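Local coordinates for protein N-acetylmuramoyl-L-alanine amidase (Mycolicibacterium smegmatis, PDB 7AGM) that probably hydrolyses, as a zinc-binding amidase, the amide bond between N-acetylmuramic acid and L-alanine in the peptidoglycan of the mycobacterial cell wall, at residues Val11-Gly16 against Asp58-Val63; His53-Asp58 against Val181-Met186. All blocks are in the same frame, centred on the assembly; numbering follows the deposited sequence.

Interaction 1: Val11-Gly16 against Asp58-Val63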
ATOM      1  N   VAL A  11      -3.598 -11.970   4.844  1.00 12.32           N
ATOM      2  CA  VAL A  11      -3.292 -10.658   4.286  1.00 13.12           C
ATOM      3  C   VAL A  11      -1.793 -10.569   4.040  1.00 12.75           C
ATOM      4  O   VAL A  11      -0.989 -10.820   4.952  1.00 13.21           O
ATOM      5  CB  VAL A  11      -3.743  -9.525   5.229  1.00 13.05           C
ATOM      6  CG1 VAL A  11      -3.323  -8.158   4.681  1.00 14.29           C
ATOM      7  CG2 VAL A  11      -5.251  -9.593   5.477  1.00 13.67           C
ATOM      8  N   PHE A  12      -1.411 -10.204   2.818  1.00 11.87           N
ATOM      9  CA  PHE A  12      -0.021  -9.903   2.493  1.00 12.31           C
ATOM     10  C   PHE A  12       0.186  -8.395   2.561  1.00 12.08           C
ATOM     11  O   PHE A  12      -0.548  -7.633   1.914  1.00 13.11           O
ATOM     12  CB  PHE A  12       0.334 -10.422   1.099  1.00 13.85           C
ATOM     13  CG  PHE A  12       1.792 -10.269   0.750  1.00 13.43           C
ATOM     14  CD1 PHE A  12       2.730 -11.197   1.202  1.00 14.74           C
ATOM     15  CD2 PHE A  12       2.233  -9.208  -0.031  1.00 13.83           C
ATOM     16  CE1 PHE A  12       4.080 -11.060   0.879  1.00 16.06           C
ATOM     17  CE2 PHE A  12       3.572  -9.075  -0.361  1.00 16.04           C
ATOM     18  CZ  PHE A  12       4.502 -10.005   0.099  1.00 16.04           C
ATOM     19  N   LEU A  13       1.174  -7.969   3.356  1.00 12.30           N
ATOM     20  CA  LEU A  13       1.469  -6.560   3.591  1.00 12.90           C
ATOM     21  C   LEU A  13       2.787  -6.199   2.926  1.00 13.24           C
ATOM     22  O   LEU A  13       3.791  -6.895   3.106  1.00 14.95           O
ATOM     23  CB  LEU A  13       1.552  -6.273   5.093  1.00 13.29           C
ATOM     24  CG  LEU A  13       0.250  -6.476   5.869  1.00 13.92           C
ATOM     25  CD1 LEU A  13       0.518  -6.419   7.372  1.00 15.42           C
ATOM     26  CD2 LEU A  13      -0.798  -5.437   5.452  1.00 15.11           C
ATOM     27  N   ASP A  14       2.786  -5.099   2.173  1.00 12.88           N
ATOM     28  CA  ASP A  14       3.956  -4.655   1.414  1.00 13.71           C
ATOM     29  C   ASP A  14       4.302  -3.214   1.765  1.00 14.57           C
ATOM     30  O   ASP A  14       3.778  -2.267   1.160  1.00 15.08           O
ATOM     31  CB  ASP A  14       3.718  -4.810  -0.088  1.00 14.12           C
ATOM     32  CG  ASP A  14       4.804  -4.157  -0.919  1.00 17.19           C
ATOM     33  OD1 ASP A  14       5.986  -4.235  -0.519  1.00 20.14           O
ATOM     34  OD2 ASP A  14       4.471  -3.571  -1.975  1.00 17.26           O
ATOM     35  N   PRO A  15       5.203  -3.006   2.724  1.00 15.06           N
ATOM     36  CA  PRO A  15       5.695  -1.641   2.978  1.00 14.15           C
ATOM     37  C   PRO A  15       6.615  -1.210   1.847  1.00 13.83           C
ATOM     38  O   PRO A  15       7.664  -1.818   1.611  1.00 14.47           O
ATOM     39  CB  PRO A  15       6.439  -1.766   4.314  1.00 15.10           C
ATOM     40  CG  PRO A  15       6.793  -3.221   4.438  1.00 16.40           C
ATOM     41  CD  PRO A  15       5.816  -4.020   3.602  1.00 16.12           C
ATOM     42  N   GLY A  16       6.192  -0.174   1.124  1.00 13.66           N
ATOM     43  CA  GLY A  16       6.878   0.198  -0.102  1.00 14.14           C
ATOM     44  C   GLY A  16       8.340   0.548   0.128  1.00 14.47           C
ATOM     45  O   GLY A  16       8.719   1.099   1.170  1.00 14.33           O
ATOM     46  N   ASP A  58       7.225   1.429   9.420  1.00 14.99           N
ATOM     47  CA  ASP A  58       6.645   1.514  10.757  1.00 15.03           C
ATOM     48  C   ASP A  58       5.119   1.451  10.712  1.00 14.01           C
ATOM     49  O   ASP A  58       4.494   0.780  11.546  1.00 15.26           O
ATOM     50  CB  ASP A  58       7.136   2.767  11.474  1.00 16.59           C
ATOM     51  CG  ASP A  58       6.713   2.789  12.920  1.00 18.97           C
ATOM     52  OD1 ASP A  58       7.287   2.008  13.702  1.00 21.08           O
ATOM     53  OD2 ASP A  58       5.797   3.562  13.266  1.00 20.09           O
ATOM     54  N   THR A  59       4.504   2.104   9.723  1.00 14.71           N
ATOM     55  CA  THR A  59       3.051   2.031   9.591  1.00 14.65           C
ATOM     56  C   THR A  59       2.600   0.596   9.343  1.00 14.49           C
ATOM     57  O   THR A  59       1.609   0.137   9.931  1.00 14.71           O
ATOM     58  CB  THR A  59       2.587   2.956   8.463  1.00 14.49           C
ATOM     59  OG1 THR A  59       3.006   4.293   8.753  1.00 15.52           O
ATOM     60  CG2 THR A  59       1.070   2.943   8.324  1.00 14.61           C
ATOM     61  N   THR A  60       3.347  -0.145   8.519  1.00 14.82           N
ATOM     62  CA  THR A  60       2.965  -1.524   8.224  1.00 15.35           C
ATOM     63  C   THR A  60       3.103  -2.411   9.457  1.00 14.94           C
ATOM     64  O   THR A  60       2.270  -3.300   9.678  1.00 14.91           O
ATOM     65  CB  THR A  60       3.757  -2.072   7.032  1.00 15.66           C
ATOM     66  OG1 THR A  60       3.511  -1.262   5.868  1.00 16.09           O
ATOM     67  CG2 THR A  60       3.320  -3.506   6.723  1.00 17.12           C
ATOM     68  N   LEU A  61       4.122  -2.162  10.299  1.00 14.62           N
ATOM     69  CA  LEU A  61       4.255  -2.929  11.537  1.00 15.07           C
ATOM     70  C   LEU A  61       3.040  -2.725  12.434  1.00 14.22           C
ATOM     71  O   LEU A  61       2.576  -3.662  13.096  1.00 14.77           O
ATOM     72  CB  LEU A  61       5.526  -2.506  12.278  1.00 16.79           C
ATOM     73  CG  LEU A  61       6.851  -2.917  11.634  1.00 19.33           C
ATOM     74  CD1 LEU A  61       8.025  -2.406  12.463  1.00 20.21           C
ATOM     75  CD2 LEU A  61       6.928  -4.438  11.471  1.00 21.44           C
ATOM     76  N   ARG A  62       2.528  -1.497  12.485  1.00 14.31           N
ATOM     77  CA  ARG A  62       1.337  -1.216  13.273  1.00 14.43           C
ATOM     78  C   ARG A  62       0.116  -1.907  12.686  1.00 14.15           C
ATOM     79  O   ARG A  62      -0.695  -2.468  13.433  1.00 15.16           O
ATOM     80  CB  ARG A  62       1.142   0.293  13.379  1.00 15.09           C
ATOM     81  CG  ARG A  62       2.268   0.953  14.176  1.00 15.29           C
ATOM     82  CD  ARG A  62       2.262   2.468  14.043  1.00 15.85           C
ATOM     83  NE  ARG A  62       3.449   3.067  14.660  1.00 17.00           N
ATOM     84  CZ  ARG A  62       3.535   3.427  15.936  1.00 18.26           C
ATOM     85  NH1 ARG A  62       2.502   3.263  16.752  1.00 18.62           N
ATOM     86  NH2 ARG A  62       4.661   3.955  16.397  1.00 19.70           N
ATOM     87  N   VAL A  63      -0.019  -1.899  11.353  1.00 14.16           N
ATOM     88  CA  VAL A  63      -1.104  -2.637  10.708  1.00 14.15           C
ATOM     89  C   VAL A  63      -1.013  -4.120  11.050  1.00 15.12           C
ATOM     90  O   VAL A  63      -2.010  -4.753  11.413  1.00 15.90           O
ATOM     91  CB  VAL A  63      -1.087  -2.407   9.183  1.00 13.20           C
ATOM     92  CG1 VAL A  63      -2.029  -3.389   8.471  1.00 13.91           C
ATOM     93  CG2 VAL A  63      -1.462  -0.956   8.840  1.00 12.77           C
TER
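L13 and P15 of strand 10-15 pack against T60 and V63 of helix 52-69 in a buried, mostly apolar helix-on-sheet contact within the alpha/beta core. The short axes of strand 11-15 and helix 58-63 run nearly antiparallel, 161° between their directions and 8.3 Å apart at closest approach. No hydrogen bond crosses; side chains fill the gap. T60 sits between the two strand residues and works with both its branches. With OG1 anti to the carbonyl carbon (chi1 -59°), the methyl turns to the strand, T60 CG2 lying 3.7 Å from L13 CB. The hydroxyl branch leans over the proline ring, with T60 OG1 3.4 Å from P15 CB. That hydroxyl is still paired: it hydrogen-bonds the carbonyl of T56 one turn back, so its polar end is satisfied inside the helix while its flank rests on carbon. One turn on, V63 turns CG1 to the two methyls of L13, 3.9 Å from CD2 and 4.1 Å from CD1. On the far side of the helix, D58 and R62 form a salt bridge one turn apart: R62 NE meets D58 OD2 at 2.8 Å, nearly straight at 172°, with the oxygen in the guanidinium plane. R201 of helix 198-219 holds the same carboxylate oxygen. Strand 10-15 lies between strands 73-76 and 102-109 in the mixed sheet, and M76 touches L13, P15 and T60, while A205 of helix 198-219 packs on V63.

Interaction 2: His53-Asp58 against Val181-Met186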
ATOM      1  N   HIS A  53      10.495   5.128   2.958  1.00 15.02           N
ATOM      2  CA  HIS A  53      10.679   3.728   3.325  1.00 15.48           C
ATOM      3  C   HIS A  53      10.534   3.501   4.827  1.00 14.65           C
ATOM      4  O   HIS A  53      10.081   2.431   5.244  1.00 15.06           O
ATOM      5  CB  HIS A  53      12.007   3.185   2.786  1.00 16.41           C
ATOM      6  CG  HIS A  53      13.224   3.688   3.504  1.00 17.72           C
ATOM      7  ND1 HIS A  53      13.638   3.185   4.720  1.00 18.54           N
ATOM      8  CD2 HIS A  53      14.144   4.615   3.149  1.00 18.92           C
ATOM      9  CE1 HIS A  53      14.749   3.794   5.094  1.00 20.06           C
ATOM     10  NE2 HIS A  53      15.081   4.665   4.155  1.00 20.61           N
ATOM     11  N   SER A  54      10.897   4.491   5.653  1.00 15.74           N
ATOM     12  CA  SER A  54      10.717   4.337   7.095  1.00 16.73           C
ATOM     13  C   SER A  54       9.262   4.545   7.500  1.00 15.87           C
ATOM     14  O   SER A  54       8.748   3.831   8.375  1.00 16.20           O
ATOM     15  CB  SER A  54      11.636   5.292   7.854  1.00 18.21           C
ATOM     16  OG  SER A  54      12.995   4.988   7.578  1.00 19.61           O
ATOM     17  N   PHE A  55       8.576   5.496   6.858  1.00 15.91           N
ATOM     18  CA  PHE A  55       7.152   5.671   7.113  1.00 15.28           C
ATOM     19  C   PHE A  55       6.376   4.401   6.784  1.00 14.70           C
ATOM     20  O   PHE A  55       5.531   3.955   7.571  1.00 15.47           O
ATOM     21  CB  PHE A  55       6.585   6.831   6.293  1.00 15.54           C
ATOM     22  CG  PHE A  55       5.083   6.835   6.258  1.00 15.25           C
ATOM     23  CD1 PHE A  55       4.351   7.235   7.364  1.00 15.59           C
ATOM     24  CD2 PHE A  55       4.398   6.391   5.135  1.00 15.47           C
ATOM     25  CE1 PHE A  55       2.963   7.214   7.356  1.00 15.87           C
ATOM     26  CE2 PHE A  55       3.012   6.369   5.113  1.00 15.24           C
ATOM     27  CZ  PHE A  55       2.286   6.782   6.217  1.00 15.40           C
ATOM     28  N   THR A  56       6.624   3.820   5.604  1.00 14.58           N
ATOM     29  CA  THR A  56       5.844   2.647   5.219  1.00 14.31           C
ATOM     30  C   THR A  56       6.164   1.466   6.121  1.00 13.91           C
ATOM     31  O   THR A  56       5.271   0.689   6.479  1.00 13.86           O
ATOM     32  CB  THR A  56       6.096   2.281   3.755  1.00 14.42           C
ATOM     33  OG1 THR A  56       7.449   1.832   3.592  1.00 15.41           O
ATOM     34  CG2 THR A  56       5.811   3.468   2.817  1.00 14.07           C
ATOM     35  N   TRP A  57       7.428   1.322   6.510  1.00 14.48           N
ATOM     36  CA  TRP A  57       7.828   0.223   7.385  1.00 15.53           C
ATOM     37  C   TRP A  57       7.106   0.293   8.727  1.00 15.47           C
ATOM     38  O   TRP A  57       6.420  -0.655   9.135  1.00 15.16           O
ATOM     39  CB  TRP A  57       9.346   0.266   7.570  1.00 16.61           C
ATOM     40  CG  TRP A  57       9.860  -0.695   8.588  1.00 17.35           C
ATOM     41  CD1 TRP A  57      10.404  -0.398   9.813  1.00 18.87           C
ATOM     42  CD2 TRP A  57       9.898  -2.122   8.469  1.00 18.03           C
ATOM     43  NE1 TRP A  57      10.773  -1.551  10.454  1.00 19.87           N
ATOM     44  CE2 TRP A  57      10.479  -2.624   9.652  1.00 19.93           C
ATOM     45  CE3 TRP A  57       9.499  -3.022   7.476  1.00 18.35           C
ATOM     46  CZ2 TRP A  57      10.659  -3.986   9.873  1.00 20.33           C
ATOM     47  CZ3 TRP A  57       9.686  -4.378   7.697  1.00 19.57           C
ATOM     48  CH2 TRP A  57      10.256  -4.844   8.887  1.00 20.29           C
ATOM     49  N   ASP A  58       7.225   1.429   9.420  1.00 14.99           N
ATOM     50  CA  ASP A  58       6.645   1.514  10.757  1.00 15.03           C
ATOM     51  C   ASP A  58       5.119   1.451  10.712  1.00 14.01           C
ATOM     52  O   ASP A  58       4.494   0.780  11.546  1.00 15.26           O
ATOM     53  CB  ASP A  58       7.136   2.767  11.474  1.00 16.59           C
ATOM     54  CG  ASP A  58       6.713   2.789  12.920  1.00 18.97           C
ATOM     55  OD1 ASP A  58       7.287   2.008  13.702  1.00 21.08           O
ATOM     56  OD2 ASP A  58       5.797   3.562  13.266  1.00 20.09           O
ATOM     57  N   VAL A 181      -2.168   1.809  -1.063  1.00 12.03           N
ATOM     58  CA  VAL A 181      -2.606   3.003  -0.350  1.00 12.30           C
ATOM     59  C   VAL A 181      -1.451   3.999  -0.338  1.00 12.26           C
ATOM     60  O   VAL A 181      -0.401   3.734   0.266  1.00 13.29           O
ATOM     61  CB  VAL A 181      -3.065   2.683   1.081  1.00 13.13           C
ATOM     62  CG1 VAL A 181      -3.447   3.978   1.812  1.00 14.72           C
ATOM     63  CG2 VAL A 181      -4.209   1.678   1.087  1.00 14.02           C
ATOM     64  N   GLU A 182      -1.632   5.134  -1.015  1.00 12.73           N
ATOM     65  CA  GLU A 182      -0.761   6.296  -0.844  1.00 13.52           C
ATOM     66  C   GLU A 182      -1.361   7.119   0.295  1.00 13.75           C
ATOM     67  O   GLU A 182      -2.418   7.739   0.133  1.00 14.82           O
ATOM     68  CB  GLU A 182      -0.663   7.110  -2.138  1.00 15.58           C
ATOM     69  CG  GLU A 182       0.128   6.452  -3.258  1.00 17.55           C
ATOM     70  CD  GLU A 182       1.626   6.549  -3.081  1.00 20.78           C
ATOM     71  OE1 GLU A 182       2.061   7.105  -2.053  1.00 21.34           O
ATOM     72  OE2 GLU A 182       2.371   6.073  -3.971  1.00 23.09           O
ATOM     73  N   CYS A 183      -0.704   7.096   1.463  1.00 13.48           N
ATOM     74  CA  CYS A 183      -1.311   7.643   2.676  1.00 13.77           C
ATOM     75  C   CYS A 183      -1.417   9.159   2.641  1.00 14.43           C
ATOM     76  O   CYS A 183      -2.351   9.726   3.224  1.00 15.34           O
ATOM     77  CB  CYS A 183      -0.508   7.216   3.904  1.00 14.06           C
ATOM     78  SG  CYS A 183      -0.582   5.436   4.212  1.00 15.65           S
ATOM     79  N   GLY A 184      -0.478   9.825   1.979  1.00 15.05           N
ATOM     80  CA  GLY A 184      -0.435  11.276   1.986  1.00 15.75           C
ATOM     81  C   GLY A 184       0.740  11.756   1.167  1.00 15.84           C
ATOM     82  O   GLY A 184       1.468  10.965   0.560  1.00 16.36           O
ATOM     83  N   ASN A 185       0.925  13.075   1.177  1.00 14.72           N
ATOM     84  CA  ASN A 185       1.978  13.738   0.416  1.00 14.84           C
ATOM     85  C   ASN A 185       3.098  14.121   1.384  1.00 14.97           C
ATOM     86  O   ASN A 185       2.912  14.988   2.244  1.00 15.62           O
ATOM     87  CB  ASN A 185       1.398  14.979  -0.256  1.00 15.56           C
ATOM     88  CG  ASN A 185       2.430  15.764  -1.047  1.00 17.16           C
ATOM     89  OD1 ASN A 185       3.565  15.320  -1.227  1.00 17.80           O
ATOM     90  ND2 ASN A 185       2.024  16.934  -1.547  1.00 18.26           N
ATOM     91  N   MET A 186       4.264  13.490   1.229  1.00 15.23           N
ATOM     92  CA  MET A 186       5.390  13.795   2.112  1.00 15.33           C
ATOM     93  C   MET A 186       5.870  15.231   1.962  1.00 16.13           C
ATOM     94  O   MET A 186       6.559  15.738   2.857  1.00 16.16           O
ATOM     95  CB  MET A 186       6.559  12.844   1.847  1.00 15.96           C
ATOM     96  CG  MET A 186       6.190  11.372   1.994  1.00 16.02           C
ATOM     97  SD  MET A 186       7.605  10.314   2.399  1.00 16.82           S
ATOM     98  CE  MET A 186       7.647  10.390   4.202  1.00 17.23           C
TER
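Helix 53-58 stands off from strand 181-185 and the turn beyond it, the nearest CA atoms, those of F55 and M186, being 9.7 Å apart, and side chains bridge the gap without a hydrogen bond. F55 does most of the reaching. With CG anti to the backbone N (chi1 166°), its ring extends from the helix and presents its CZ-CE2 edge to C183. There F55 CZ lies 3.7 Å from C183 CB, and C183 SG sits at the same edge, 4.9 Å from the centroid of the F55 ring and 84° off the ring normal. This is a Cys sulfur-aromatic contact made at the rim, with the sulfur in the ring plane and not over a face. It joins helix 52-69 to strand 178-185 of the mixed sheet in the alpha/beta fold of this Amidase_3 family member, close to the metal site: E52, just before this segment, ligates zinc with H17 and H107. M186 reaches back toward the root of the phenylalanine, its terminal methyl CE 4.3 Å from F55 CB, and its side chain also lies near that of E52. A108 of strand 102-109 touches both F55 and M186, while Y204 and I208 of helix 198-219 pack on C183.

Overall arrangement
From the N terminus, strand 10-15 comes first, and helix 52-69 then returns to it, closing interaction 1 over the 41 residues between its segments. That helix has already offered its N-terminal turns to interaction 2, whose partner on strand 178-185 follows after 122 intervening residues, counted between segments 53-58 and 181-186. The loops therefore cross, and D58 belongs to both segments on the helix. One helix thus ties two strands of the same mixed sheet, separated in it by strand 102-109. The contacts also meet directly: G16 O probably accepts a hydrogen bond from T56 OG1, 2.8 Å away, beside the end of the helix that supplies zinc ligand E52.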